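PDB 1TW9: glutathione S-transferase 2, which probably catalyses the transfer of glutathione onto electrophilic organic halides, giving an S-substituted glutathione, a halide ion and a proton. Local coordinates for residues A[160-165]-A[187-192]; A[90-95]-A[154-159]. All blocks are in the same frame, centred on the assembly; numbering follows the deposited sequence.

Contact 1. Residues A[160-165]-A[187-192]; sequences VAEHVA and RIQQTP
Ala161 and Ile188 form the tight, apolar part of this contact, where the helix containing 160-165 meets the last turn of helix 179-189. Ala161 CB lies 3.5 Å from Ile188 CB, and Ile188 CG2, at 3.7 Å from the same Ala161 CB, flanks the branch point. A methyl group suits this place because Ile188 is already broad at its beta carbon, and the CA atoms of Ala161 and Ile188 come within 6.3 Å. CG2 of Ile188 also packs on Leu158, while its CD1 end turns from 160-165 toward Asp157; the side chain touches Phe147 and Ile153 as well, a setting that suits a buried aliphatic residue. In the all-helical C-terminal domain of a glutathione transferase, helix 155-170 runs through the core, and helix 179-189 packs here on one of its flanks. Toward Ala165 and Glu162, by contrast, the contact becomes more polar and is partly exposed. The buried Gln189 crosses this side with its chain bent at chi2, its CG standing 4.1 Å from Ala161 CB and its CD 3.9 Å from Ala165 CB. Glu162 has its CG anti to the backbone N (chi1 175°) and meets Gln189 at about a right angle, carboxylate and amide planes 53° apart. Glu162 OE2 is 3.9 Å from Gln189 CD. An alanine in place of Gln189 would probably open a gap beside Ala161 and Ala165 and leave this flank of the Glu162 carboxylate without its amide neighbour. The carboxylate has firm partners elsewhere: Gln20, on helix 16-24 of the N-terminal thioredoxin-like domain, donates to OE2, and Arg201 forms a salt bridge with OE1.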
loop_
_atom_site.group_PDB
_atom_site.type_symbol
_atom_site.label_atom_id
_atom_site.label_comp_id
_atom_site.label_asym_id
_atom_site.label_seq_id
_atom_site.Cartn_x
_atom_site.Cartn_y
_atom_site.Cartn_z
ATOM N N VAL A 160 3.480 -2.573 13.082
ATOM C CA VAL A 160 4.509 -1.777 13.777
ATOM C C VAL A 160 5.066 -2.502 14.984
ATOM O O VAL A 160 6.330 -2.632 15.085
ATOM C CB VAL A 160 4.040 -0.352 14.065
ATOM C CG1 VAL A 160 5.108 0.432 14.903
ATOM C CG2 VAL A 160 3.839 0.405 12.698
ATOM N N ALA A 161 4.185 -3.041 15.845
ATOM C CA ALA A 161 4.591 -3.649 17.103
ATOM C C ALA A 161 5.461 -4.867 16.795
ATOM O O ALA A 161 6.447 -5.123 17.452
ATOM C CB ALA A 161 3.386 -4.070 17.943
ATOM N N GLU A 162 5.111 -5.619 15.762
ATOM C CA GLU A 162 5.910 -6.803 15.454
ATOM C C GLU A 162 7.298 -6.462 14.972
ATOM O O GLU A 162 8.286 -7.071 15.370
ATOM C CB GLU A 162 5.163 -7.673 14.410
ATOM C CG GLU A 162 5.947 -8.887 13.915
ATOM C CD GLU A 162 6.085 -10.034 14.947
ATOM O OE1 GLU A 162 7.036 -10.835 14.776
ATOM O OE2 GLU A 162 5.326 -10.136 15.972
ATOM N N HIS A 163 7.412 -5.398 14.170
ATOM C CA HIS A 163 8.680 -4.958 13.682
ATOM C C HIS A 163 9.535 -4.475 14.847
ATOM O O HIS A 163 10.692 -4.838 14.963
ATOM C CB HIS A 163 8.519 -3.838 12.650
ATOM C CG HIS A 163 9.834 -3.332 12.128
ATOM N ND1 HIS A 163 10.701 -4.116 11.380
ATOM C CD2 HIS A 163 10.488 -2.168 12.359
ATOM C CE1 HIS A 163 11.796 -3.428 11.139
ATOM N NE2 HIS A 163 11.696 -2.245 11.717
ATOM N N VAL A 164 8.955 -3.679 15.706
ATOM C CA VAL A 164 9.654 -3.113 16.850
ATOM C C VAL A 164 10.155 -4.219 17.797
ATOM O O VAL A 164 11.283 -4.141 18.279
ATOM C CB VAL A 164 8.747 -2.025 17.536
ATOM C CG1 VAL A 164 9.369 -1.553 18.860
ATOM C CG2 VAL A 164 8.546 -0.865 16.581
ATOM N N ALA A 165 9.344 -5.251 18.013
ATOM C CA ALA A 165 9.724 -6.397 18.830
ATOM C C ALA A 165 10.895 -7.125 18.240
ATOM O O ALA A 165 11.889 -7.446 18.911
ATOM C CB ALA A 165 8.527 -7.368 19.001
ATOM N N ARG A 187 1.930 -3.250 24.635
ATOM C CA ARG A 187 0.464 -3.306 24.689
ATOM C C ARG A 187 -0.066 -4.204 23.600
ATOM O O ARG A 187 -0.940 -5.017 23.819
ATOM C CB ARG A 187 -0.032 -1.897 24.442
ATOM C CG ARG A 187 -1.474 -1.670 24.330
ATOM C CD ARG A 187 -1.728 -0.188 23.970
ATOM N NE ARG A 187 -1.230 0.743 25.028
ATOM C CZ ARG A 187 -0.302 1.713 24.907
ATOM N NH1 ARG A 187 0.369 2.049 23.764
ATOM N NH2 ARG A 187 -0.061 2.390 26.005
ATOM N N ILE A 188 0.453 -4.036 22.400
ATOM C CA ILE A 188 -0.049 -4.801 21.260
ATOM C C ILE A 188 0.284 -6.271 21.418
ATOM O O ILE A 188 -0.513 -7.142 21.193
ATOM C CB ILE A 188 0.468 -4.240 19.936
ATOM C CG1 ILE A 188 0.003 -2.806 19.758
ATOM C CG2 ILE A 188 -0.036 -5.089 18.751
ATOM C CD1 ILE A 188 -1.508 -2.597 19.896
ATOM N N GLN A 189 1.518 -6.533 21.769
ATOM C CA GLN A 189 1.994 -7.911 21.805
ATOM C C GLN A 189 1.528 -8.680 23.013
ATOM O O GLN A 189 1.656 -9.920 23.002
ATOM C CB GLN A 189 3.495 -8.003 21.603
ATOM C CG GLN A 189 3.917 -7.382 20.228
ATOM C CD GLN A 189 4.706 -8.296 19.357
ATOM O OE1 GLN A 189 4.369 -8.582 18.156
ATOM N NE2 GLN A 189 5.758 -8.781 19.922
ATOM N N GLN A 190 1.042 -7.992 24.053
ATOM C CA GLN A 190 0.394 -8.643 25.179
ATOM C C GLN A 190 -1.128 -8.767 25.018
ATOM O O GLN A 190 -1.804 -9.380 25.869
ATOM C CB GLN A 190 0.728 -7.889 26.471
ATOM C CG GLN A 190 2.234 -7.976 26.864
ATOM C CD GLN A 190 2.802 -9.430 26.887
ATOM O OE1 GLN A 190 3.725 -9.748 26.130
ATOM N NE2 GLN A 190 2.243 -10.275 27.694
ATOM N N THR A 191 -1.694 -8.221 23.930
ATOM C CA THR A 191 -3.133 -8.413 23.654
ATOM C C THR A 191 -3.393 -9.918 23.668
ATOM O O THR A 191 -2.637 -10.629 23.001
ATOM C CB THR A 191 -3.462 -7.814 22.285
ATOM O OG1 THR A 191 -3.117 -6.414 22.284
ATOM C CG2 THR A 191 -4.868 -7.837 22.033
ATOM N N PRO A 192 -4.315 -10.458 24.488
ATOM C CA PRO A 192 -4.348 -11.922 24.710
ATOM C C PRO A 192 -4.223 -12.815 23.447
ATOM O O PRO A 192 -3.433 -13.741 23.435
ATOM C CB PRO A 192 -5.648 -12.140 25.469
ATOM C CG PRO A 192 -5.781 -10.894 26.269
ATOM C CD PRO A 192 -5.184 -9.765 25.452
#

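Contact 2. Residues A[90-95]-A[154-159]. Unlike the reference sequence in segment 90-95: Leu91 (reference Pro).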
loop_
_atom_site.group_PDB
_atom_site.type_symbol
_atom_site.label_atom_id
_atom_site.label_comp_id
_atom_site.label_asym_id
_atom_site.label_seq_id
_atom_site.Cartn_x
_atom_site.Cartn_y
_atom_site.Cartn_z
ATOM N N SER A 90 -1.876 5.141 5.655
ATOM C CA SER A 90 -0.761 6.075 5.497
ATOM C C SER A 90 0.411 5.621 6.396
ATOM O O SER A 90 1.567 5.692 5.970
ATOM C CB SER A 90 -1.155 7.542 5.795
ATOM O OG SER A 90 -1.300 7.750 7.173
ATOM N N LEU A 91 0.111 5.122 7.608
ATOM C CA LEU A 91 1.173 4.669 8.520
ATOM C C LEU A 91 1.859 3.396 7.969
ATOM O O LEU A 91 3.053 3.212 8.127
ATOM C CB LEU A 91 0.594 4.436 9.924
ATOM C CG LEU A 91 0.381 5.796 10.625
ATOM C CD1 LEU A 91 -0.685 5.574 11.638
ATOM C CD2 LEU A 91 1.699 6.203 11.223
ATOM N N ALA A 92 1.081 2.475 7.367
ATOM C CA ALA A 92 1.614 1.261 6.842
ATOM C C ALA A 92 2.468 1.591 5.646
ATOM O O ALA A 92 3.498 0.950 5.425
ATOM C CB ALA A 92 0.538 0.363 6.448
ATOM N N ASP A 93 2.074 2.593 4.872
ATOM C CA ASP A 93 2.904 2.991 3.736
ATOM C C ASP A 93 4.199 3.683 4.204
ATOM O O ASP A 93 5.246 3.527 3.613
ATOM C CB ASP A 93 2.169 3.998 2.947
ATOM C CG ASP A 93 1.245 3.413 1.951
ATOM O OD1 ASP A 93 1.384 2.185 1.664
ATOM O OD2 ASP A 93 0.413 4.166 1.325
ATOM N N ALA A 94 4.107 4.506 5.220
ATOM C CA ALA A 94 5.330 5.070 5.844
ATOM C C ALA A 94 6.227 3.968 6.342
ATOM O O ALA A 94 7.447 4.059 6.245
ATOM C CB ALA A 94 4.976 6.004 6.966
ATOM N N TYR A 95 5.642 2.889 6.872
ATOM C CA TYR A 95 6.419 1.735 7.340
ATOM C C TYR A 95 7.213 1.173 6.157
ATOM O O TYR A 95 8.426 0.889 6.243
ATOM C CB TYR A 95 5.477 0.650 7.949
ATOM C CG TYR A 95 6.191 -0.626 8.247
ATOM C CD1 TYR A 95 7.123 -0.706 9.302
ATOM C CD2 TYR A 95 5.955 -1.769 7.495
ATOM C CE1 TYR A 95 7.752 -1.909 9.566
ATOM C CE2 TYR A 95 6.594 -2.928 7.737
ATOM C CZ TYR A 95 7.515 -2.992 8.763
ATOM O OH TYR A 95 8.133 -4.174 9.004
ATOM N N SER A 154 -5.647 -1.741 15.374
ATOM C CA SER A 154 -5.792 -1.905 13.922
ATOM C C SER A 154 -4.621 -2.739 13.416
ATOM O O SER A 154 -3.598 -2.908 14.121
ATOM C CB SER A 154 -5.810 -0.600 13.182
ATOM O OG SER A 154 -4.572 0.080 13.307
ATOM N N TRP A 155 -4.706 -3.091 12.147
ATOM C CA TRP A 155 -3.617 -3.956 11.548
ATOM C C TRP A 155 -2.280 -3.232 11.503
ATOM O O TRP A 155 -1.204 -3.905 11.595
ATOM C CB TRP A 155 -4.003 -4.435 10.169
ATOM C CG TRP A 155 -4.220 -3.387 9.127
ATOM C CD1 TRP A 155 -5.355 -2.627 8.902
ATOM C CD2 TRP A 155 -3.326 -3.083 8.044
ATOM N NE1 TRP A 155 -5.186 -1.850 7.765
ATOM C CE2 TRP A 155 -3.932 -2.077 7.254
ATOM C CE3 TRP A 155 -2.024 -3.463 7.743
ATOM C CZ2 TRP A 155 -3.306 -1.512 6.136
ATOM C CZ3 TRP A 155 -1.433 -2.917 6.614
ATOM C CH2 TRP A 155 -2.069 -1.970 5.832
ATOM N N VAL A 156 -2.281 -1.921 11.419
ATOM C CA VAL A 156 -0.962 -1.184 11.416
ATOM C C VAL A 156 -0.357 -1.213 12.827
ATOM O O VAL A 156 0.860 -1.264 12.977
ATOM C CB VAL A 156 -0.982 0.250 10.850
ATOM C CG1 VAL A 156 -1.682 1.254 11.831
ATOM C CG2 VAL A 156 0.434 0.680 10.510
ATOM N N ASP A 157 -1.159 -1.213 13.893
ATOM C CA ASP A 157 -0.609 -1.463 15.238
ATOM C C ASP A 157 0.148 -2.814 15.286
ATOM O O ASP A 157 1.258 -2.902 15.817
ATOM C CB ASP A 157 -1.693 -1.518 16.281
ATOM C CG ASP A 157 -2.336 -0.216 16.532
ATOM O OD1 ASP A 157 -1.634 0.819 16.824
ATOM O OD2 ASP A 157 -3.626 -0.191 16.495
ATOM N N LEU A 158 -0.467 -3.855 14.750
ATOM C CA LEU A 158 0.144 -5.171 14.618
ATOM C C LEU A 158 1.428 -5.158 13.814
ATOM O O LEU A 158 2.418 -5.806 14.229
ATOM C CB LEU A 158 -0.801 -6.274 14.026
ATOM C CG LEU A 158 -2.107 -6.505 14.714
ATOM C CD1 LEU A 158 -2.970 -7.385 13.925
ATOM C CD2 LEU A 158 -1.880 -6.997 16.058
ATOM N N LEU A 159 1.445 -4.470 12.682
ATOM C CA LEU A 159 2.595 -4.461 11.805
ATOM C C LEU A 159 3.777 -3.731 12.516
ATOM O O LEU A 159 4.909 -4.228 12.502
ATOM C CB LEU A 159 2.160 -3.728 10.557
ATOM C CG LEU A 159 3.140 -3.575 9.434
ATOM C CD1 LEU A 159 3.479 -4.949 8.876
ATOM C CD2 LEU A 159 2.603 -2.695 8.369
#
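Tyr95 holds its CG anti to the backbone N, and Leu159 does the same from the other helix, which sets each CG beside its own carbonyl carbon. Leu159 then comes over one face of the phenol ring: its CG sits 4.2 Å from the ring centroid of Tyr95, 26° off the normal, a CH-pi contact. The CD2 methyl of Leu159 presses closest to the ring atom Tyr95 CD2, at 3.6 Å. A branched leucine suits this position because its CG and both methyls can spread across the CD2-CE2 side of the ring. One turn earlier Trp155 has its CG between the backbone N and the carbonyl carbon, and with the indole turned by a chi2 of -82° its CH2 and CZ3 come to Ala92 CB. The approach is oblique, Trp155 CH2 lying 3.6 Å from Ala92 CB, and a small residue there leaves room for so large a group. The Trp155 side chain also packs on Val21 of helix 16-24 and on Cys68 and Ala72 of helix 64-75, carrying the contact to the N-terminal domain. Val156 packs beside Ala92 and Leu91: its CG2 lies 3.7 Å from Ala92 N and 3.8 Å from Leu91 CB. The helical segments run nearly side by side, axes 9.6 Å apart and inclined at 23°. At the start of the second helix, Asp157 OD2, from within the first turn, accepts the N-H of the N-cap residue Ser154 (2.8 Å from Ser154 N) through its anti lone pair. Leu91 and Ala94 also meet Phe48 of the second subunit, consistent with the lock-and-key aromatic of GST dimers, while Ser154 and Asp157 supply the Ser-Xaa-Xaa-Asp N-capping sequence that starts the core helix of the glutathione transferase fold.

Both contacts are buried and share helix 155-170. Contact 2 engages its first turns with helix 82-101, and contact 1 the next turns with the end of helix 179-189; their centres are about 12 Å apart. Contact 2 is larger and wholly apolar across its segments, with aromatic rings meeting aliphatic groups, and it borders the second subunit. Contact 1 is smaller, passes from an apolar centre to a polar, partly exposed margin, and touches no other chain. The two join directly: the rings of His163 and Tyr95 meet edge-to-face, and Ile188 packs on Asp157 and Leu158. Each also reaches the N-terminal domain, contact 1 by polar bonds and contact 2 by hydrophobic packing.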